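Local coordinates for protein glycoside transferase (Listeria monocytogenes, PDB 6R2M) that is an extracellular glycoside hydrolase that probably acts on exopolysaccharide, at residues K135-D145 with K154-L163. Sequence-based numbering, arbitrary orientation.
Sequences KYSAEQGVPVD and KADTLHLSYL
Asp-145 meets Thr-157 and His-159 through a dense set of hydrogen bonds. Its OD1 takes the backbone N-H of His-159 on the syn lone pair, N to OD1 2.7 Å and nearly straight at 167°. OD2 accepts twice: ND1 of His-159 lies 2.6 Å from it on the syn side, slightly out of the carboxylate plane, with carboxylate and imidazole planes 40° apart, whereas OG1 of Thr-157 donates to OD2 from well above that plane. Three donors arriving from different directions fix the rotation of the buried carboxylate. Chi1 of -71° in Asp-145 sets CG beside its own backbone N, which itself donates to Thr-157 O at 3.0 Å; backbone and side chain of Asp-145 both hold the segment 157-159. Aspartate suits this place because its short chain puts OD1 on a backbone N-H and OD2 between a hydroxyl and an imidazole N-H. Threonine supplies that hydroxyl, and histidine offers both its backbone N-H and ND1 to one carboxylate.

At the other end, Lys-154 reaches across the end of helix 120-136. Its chain bends at chi2 and chi4, carrying NZ to within 2.9 Å of Tyr-136 O, while a water bridges NZ to Lys-135 O. A long cationic side chain is well suited to these C-terminal carbonyls, where the helix dipole probably adds attraction.

Between the two polar ends, Val-144 CB packs against Ala-155 CB at 4.2 Å, the alanine being small enough for the valine to close on it. Beside the Asp-145 end, the Pro-143 ring forms an apolar patch with Leu-158 and, 4.1 Å from its CG, Leu-163 CD2.

The contact joins a two-stranded hairpin, closed by a type I' turn from Glu-139 to Val-142, to the edge strand 158-159 of a separate three-stranded sheet, with a His-carboxylate hydrogen bond at the junction.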
ATOM      1  N   LYS A 135       7.929   8.238 -16.201  1.00 10.29           N
ATOM      2  CA  LYS A 135       8.478   9.349 -16.977  1.00 10.21           C
ATOM      3  C   LYS A 135       8.485  10.653 -16.178  1.00 11.61           C
ATOM      4  O   LYS A 135       9.488  11.380 -16.166  1.00 13.46           O
ATOM      5  CB  LYS A 135       7.696   9.509 -18.282  1.00 10.35           C
ATOM      6  CG  LYS A 135       8.124  10.709 -19.133  1.00 11.40           C
ATOM      7  CD  LYS A 135       7.413  10.692 -20.474  1.00 15.54           C
ATOM      8  CE  LYS A 135       7.830  11.885 -21.319  1.00 22.96           C
ATOM      9  NZ  LYS A 135       7.053  11.946 -22.581  1.00 27.83           N
ATOM     10  N   TYR A 136       7.382  10.963 -15.497  1.00 10.10           N
ATOM     11  CA  TYR A 136       7.207  12.285 -14.910  1.00  8.01           C
ATOM     12  C   TYR A 136       7.474  12.344 -13.414  1.00 11.93           C
ATOM     13  O   TYR A 136       7.967  13.366 -12.928  1.00 12.16           O
ATOM     14  CB  TYR A 136       5.789  12.803 -15.191  1.00  8.84           C
ATOM     15  CG  TYR A 136       5.619  13.211 -16.632  1.00  9.68           C
ATOM     16  CD1 TYR A 136       6.158  14.401 -17.096  1.00 15.68           C
ATOM     17  CD2 TYR A 136       4.970  12.384 -17.538  1.00 12.27           C
ATOM     18  CE1 TYR A 136       6.031  14.773 -18.425  1.00 14.39           C
ATOM     19  CE2 TYR A 136       4.834  12.752 -18.882  1.00 18.18           C
ATOM     20  CZ  TYR A 136       5.369  13.949 -19.308  1.00 16.63           C
ATOM     21  OH  TYR A 136       5.240  14.322 -20.626  1.00 22.41           O
ATOM     22  N   SER A 137       7.161  11.293 -12.657  1.00  8.43           N
ATOM     23  CA  SER A 137       7.349  11.345 -11.209  1.00  8.49           C
ATOM     24  C   SER A 137       8.732  10.814 -10.813  1.00  9.22           C
ATOM     25  O   SER A 137       8.900   9.899 -10.010  1.00  6.69           O
ATOM     26  CB  SER A 137       6.218  10.594 -10.516  1.00  8.27           C
ATOM     27  OG  SER A 137       6.148  11.018  -9.166  1.00 12.81           O
ATOM     28  N   ALA A 138       9.755  11.437 -11.390  1.00  8.76           N
ATOM     29  CA  ALA A 138      11.121  10.944 -11.259  1.00  7.58           C
ATOM     30  C   ALA A 138      12.076  12.078 -11.579  1.00 12.48           C
ATOM     31  O   ALA A 138      11.756  12.975 -12.355  1.00 14.16           O
ATOM     32  CB  ALA A 138      11.392   9.769 -12.199  1.00 11.80           C
ATOM     33  N   GLU A 139      13.259  12.019 -10.977  1.00 11.47           N
ATOM     34  CA  GLU A 139      14.330  12.971 -11.242  1.00 13.46           C
ATOM     35  C   GLU A 139      15.530  12.157 -11.698  1.00 18.92           C
ATOM     36  O   GLU A 139      16.093  11.383 -10.915  1.00 17.43           O
ATOM     37  CB  GLU A 139      14.636  13.812 -10.004  1.00 16.13           C
ATOM     38  CG  GLU A 139      15.854  14.719 -10.149  1.00 22.75           C
ATOM     39  CD  GLU A 139      15.720  15.722 -11.284  1.00 29.55           C
ATOM     40  OE1 GLU A 139      14.582  16.077 -11.644  1.00 23.61           O
ATOM     41  OE2 GLU A 139      16.764  16.164 -11.816  1.00 36.03           O
ATOM     42  N   GLN A 140      15.872  12.296 -12.983  1.00 21.76           N
ATOM     43  CA  GLN A 140      16.988  11.577 -13.602  1.00 25.26           C
ATOM     44  C   GLN A 140      16.846  10.064 -13.454  1.00 19.48           C
ATOM     45  O   GLN A 140      17.825   9.348 -13.224  1.00 22.43           O
ATOM     46  CB  GLN A 140      18.326  12.058 -13.042  1.00 28.41           C
ATOM     47  CG  GLN A 140      18.703  13.447 -13.533  1.00 33.36           C
ATOM     48  CD  GLN A 140      19.306  13.431 -14.924  1.00 37.79           C
ATOM     49  OE1 GLN A 140      18.674  12.988 -15.886  1.00 38.05           O
ATOM     50  NE2 GLN A 140      20.543  13.906 -15.035  1.00 47.03           N
ATOM     51  N   GLY A 141      15.614   9.574 -13.592  1.00 19.01           N
ATOM     52  CA  GLY A 141      15.334   8.157 -13.543  1.00 17.40           C
ATOM     53  C   GLY A 141      15.073   7.593 -12.161  1.00 19.36           C
ATOM     54  O   GLY A 141      14.741   6.403 -12.055  1.00 16.29           O
ATOM     55  N   VAL A 142      15.219   8.395 -11.113  1.00 14.97           N
ATOM     56  CA  VAL A 142      15.012   7.962  -9.732  1.00 10.33           C
ATOM     57  C   VAL A 142      13.646   8.477  -9.274  1.00  7.67           C
ATOM     58  O   VAL A 142      13.407   9.686  -9.357  1.00  9.07           O
ATOM     59  CB  VAL A 142      16.117   8.491  -8.804  1.00 10.67           C
ATOM     60  CG1 VAL A 142      15.951   7.954  -7.386  1.00 12.76           C
ATOM     61  CG2 VAL A 142      17.499   8.161  -9.393  1.00 10.97           C
ATOM     62  N   PRO A 143      12.763   7.625  -8.768  1.00  7.81           N
ATOM     63  CA  PRO A 143      11.413   8.100  -8.445  1.00 10.82           C
ATOM     64  C   PRO A 143      11.425   9.170  -7.364  1.00  9.11           C
ATOM     65  O   PRO A 143      12.258   9.159  -6.454  1.00  8.31           O
ATOM     66  CB  PRO A 143      10.691   6.834  -7.964  1.00  9.55           C
ATOM     67  CG  PRO A 143      11.804   5.886  -7.561  1.00  9.33           C
ATOM     68  CD  PRO A 143      12.922   6.182  -8.523  1.00 10.43           C
ATOM     69  N   VAL A 144      10.467  10.092  -7.476  1.00  5.89           N
ATOM     70  CA  VAL A 144      10.117  11.009  -6.402  1.00  6.97           C
ATOM     71  C   VAL A 144       8.621  10.837  -6.120  1.00  7.96           C
ATOM     72  O   VAL A 144       7.902  10.168  -6.864  1.00  8.89           O
ATOM     73  CB  VAL A 144      10.477  12.474  -6.730  1.00  9.18           C
ATOM     74  CG1 VAL A 144      11.992  12.622  -6.887  1.00  8.73           C
ATOM     75  CG2 VAL A 144       9.778  12.938  -8.013  1.00  9.14           C
ATOM     76  N   ASP A 145       8.155  11.452  -5.030  1.00  5.72           N
ATOM     77  CA  ASP A 145       6.843  11.071  -4.497  1.00  6.00           C
ATOM     78  C   ASP A 145       5.705  11.373  -5.456  1.00  9.33           C
ATOM     79  O   ASP A 145       4.674  10.683  -5.437  1.00  7.94           O
ATOM     80  CB  ASP A 145       6.573  11.788  -3.179  1.00  6.69           C
ATOM     81  CG  ASP A 145       7.426  11.260  -2.046  1.00  8.81           C
ATOM     82  OD1 ASP A 145       7.928  10.120  -2.147  1.00  8.09           O
ATOM     83  OD2 ASP A 145       7.615  12.003  -1.061  1.00 13.97           O
ATOM     84  N   LYS A 154       7.972  18.549 -10.233  1.00 15.81           N
ATOM     85  CA  LYS A 154       8.180  17.279  -9.549  1.00 16.17           C
ATOM     86  C   LYS A 154       8.428  17.505  -8.059  1.00 13.50           C
ATOM     87  O   LYS A 154       8.935  18.551  -7.642  1.00 15.54           O
ATOM     88  CB  LYS A 154       9.374  16.531 -10.155  1.00 13.51           C
ATOM     89  CG  LYS A 154       9.323  16.330 -11.677  1.00 21.78           C
ATOM     90  CD  LYS A 154      10.717  16.473 -12.294  1.00 25.20           C
ATOM     91  CE  LYS A 154      10.870  15.684 -13.590  1.00 27.07           C
ATOM     92  NZ  LYS A 154       9.571  15.380 -14.240  1.00 25.19           N
ATOM     93  N   ALA A 155       8.072  16.507  -7.253  1.00  9.48           N
ATOM     94  CA  ALA A 155       8.449  16.523  -5.845  1.00 10.73           C
ATOM     95  C   ALA A 155       9.968  16.480  -5.701  1.00 10.20           C
ATOM     96  O   ALA A 155      10.681  15.932  -6.546  1.00 13.68           O
ATOM     97  CB  ALA A 155       7.828  15.336  -5.104  1.00 10.00           C
ATOM     98  N   ASP A 156      10.473  17.055  -4.609  1.00 13.01           N
ATOM     99  CA  ASP A 156      11.902  16.985  -4.337  1.00 16.00           C
ATOM    100  C   ASP A 156      12.222  15.999  -3.220  1.00 20.07           C
ATOM    101  O   ASP A 156      13.338  16.006  -2.695  1.00 19.80           O
ATOM    102  CB  ASP A 156      12.469  18.368  -4.010  1.00 23.14           C
ATOM    103  CG  ASP A 156      11.722  19.069  -2.896  1.00 28.80           C
ATOM    104  OD1 ASP A 156      11.050  18.396  -2.080  1.00 28.09           O
ATOM    105  OD2 ASP A 156      11.814  20.314  -2.827  1.00 37.42           O
ATOM    106  N   THR A 157      11.265  15.150  -2.848  1.00 12.67           N
ATOM    107  CA  THR A 157      11.489  14.117  -1.852  1.00 15.49           C
ATOM    108  C   THR A 157      11.124  12.768  -2.444  1.00 10.93           C
ATOM    109  O   THR A 157      10.244  12.671  -3.306  1.00  8.76           O
ATOM    110  CB  THR A 157      10.645  14.326  -0.573  1.00 13.77           C
ATOM    111  OG1 THR A 157       9.251  14.388  -0.907  1.00 15.99           O
ATOM    112  CG2 THR A 157      11.027  15.608   0.120  1.00 16.99           C
ATOM    113  N   LEU A 158      11.780  11.721  -1.945  1.00  9.15           N
ATOM    114  CA  LEU A 158      11.280  10.358  -2.082  1.00  7.98           C
ATOM    115  C   LEU A 158      11.101   9.778  -0.689  1.00  9.81           C
ATOM    116  O   LEU A 158      12.075   9.615   0.045  1.00  9.06           O
ATOM    117  CB  LEU A 158      12.224   9.474  -2.894  1.00  9.85           C
ATOM    118  CG  LEU A 158      11.856   7.989  -2.915  1.00  8.17           C
ATOM    119  CD1 LEU A 158      10.511   7.771  -3.623  1.00  7.53           C
ATOM    120  CD2 LEU A 158      12.957   7.135  -3.559  1.00  9.01           C
ATOM    121  N   HIS A 159       9.861   9.471  -0.332  1.00  6.88           N
ATOM    122  CA  HIS A 159       9.600   8.682   0.857  1.00  6.98           C
ATOM    123  C   HIS A 159       9.736   7.209   0.499  1.00  7.65           C
ATOM    124  O   HIS A 159       9.047   6.717  -0.405  1.00  7.84           O
ATOM    125  CB  HIS A 159       8.219   9.007   1.407  1.00  9.43           C
ATOM    126  CG  HIS A 159       8.167  10.336   2.094  1.00 12.26           C
ATOM    127  ND1 HIS A 159       8.241  11.528   1.404  1.00 12.07           N
ATOM    128  CD2 HIS A 159       8.084  10.664   3.406  1.00 13.43           C
ATOM    129  CE1 HIS A 159       8.194  12.533   2.262  1.00 14.49           C
ATOM    130  NE2 HIS A 159       8.095  12.037   3.483  1.00 15.89           N
ATOM    131  N   LEU A 160      10.629   6.502   1.202  1.00  8.48           N
ATOM    132  CA  LEU A 160      10.899   5.115   0.844  1.00  7.57           C
ATOM    133  C   LEU A 160       9.677   4.226   1.032  1.00  6.45           C
ATOM    134  O   LEU A 160       9.588   3.161   0.405  1.00  8.40           O
ATOM    135  CB  LEU A 160      12.067   4.590   1.669  1.00  7.05           C
ATOM    136  CG  LEU A 160      13.377   5.324   1.393  1.00  9.89           C
ATOM    137  CD1 LEU A 160      14.472   4.802   2.294  1.00 10.29           C
ATOM    138  CD2 LEU A 160      13.754   5.165  -0.070  1.00 12.01           C
ATOM    139  N   SER A 161       8.736   4.632   1.886  1.00  6.48           N
ATOM    140  CA  SER A 161       7.510   3.862   2.063  1.00  8.50           C
ATOM    141  C   SER A 161       6.615   3.885   0.832  1.00  8.65           C
ATOM    142  O   SER A 161       5.633   3.140   0.791  1.00  9.03           O
ATOM    143  CB  SER A 161       6.740   4.380   3.280  1.00  8.47           C
ATOM    144  OG  SER A 161       6.227   5.688   3.038  1.00 10.55           O
ATOM    145  N   TYR A 162       6.923   4.715  -0.155  1.00  6.89           N
ATOM    146  CA  TYR A 162       6.182   4.755  -1.399  1.00  8.36           C
ATOM    147  C   TYR A 162       6.707   3.751  -2.421  1.00  9.77           C
ATOM    148  O   TYR A 162       6.108   3.611  -3.493  1.00  9.12           O
ATOM    149  CB  TYR A 162       6.249   6.164  -1.993  1.00  8.34           C
ATOM    150  CG  TYR A 162       5.234   7.164  -1.466  1.00  8.60           C
ATOM    151  CD1 TYR A 162       4.627   7.002  -0.215  1.00  9.86           C
ATOM    152  CD2 TYR A 162       4.874   8.266  -2.238  1.00 10.58           C
ATOM    153  CE1 TYR A 162       3.699   7.937   0.249  1.00 12.45           C
ATOM    154  CE2 TYR A 162       3.966   9.200  -1.781  1.00 11.63           C
ATOM    155  CZ  TYR A 162       3.367   9.020  -0.548  1.00 11.27           C
ATOM    156  OH  TYR A 162       2.445   9.953  -0.107  1.00 15.87           O
ATOM    157  N   LEU A 163       7.802   3.043  -2.128  1.00  7.25           N
ATOM    158  CA  LEU A 163       8.393   2.168  -3.128  1.00  7.49           C
ATOM    159  C   LEU A 163       7.630   0.853  -3.202  1.00 13.10           C
ATOM    160  O   LEU A 163       7.272   0.256  -2.177  1.00 13.57           O
ATOM    161  CB  LEU A 163       9.865   1.894  -2.825  1.00  9.07           C
ATOM    162  CG  LEU A 163      10.805   3.099  -2.858  1.00  8.95           C
ATOM    163  CD1 LEU A 163      12.174   2.706  -2.328  1.00 13.34           C
ATOM    164  CD2 LEU A 163      10.949   3.676  -4.249  1.00 11.25           C
TER
HETATM  165  O   HOH W   1      10.614  13.743 -16.161  1.00 27.62           O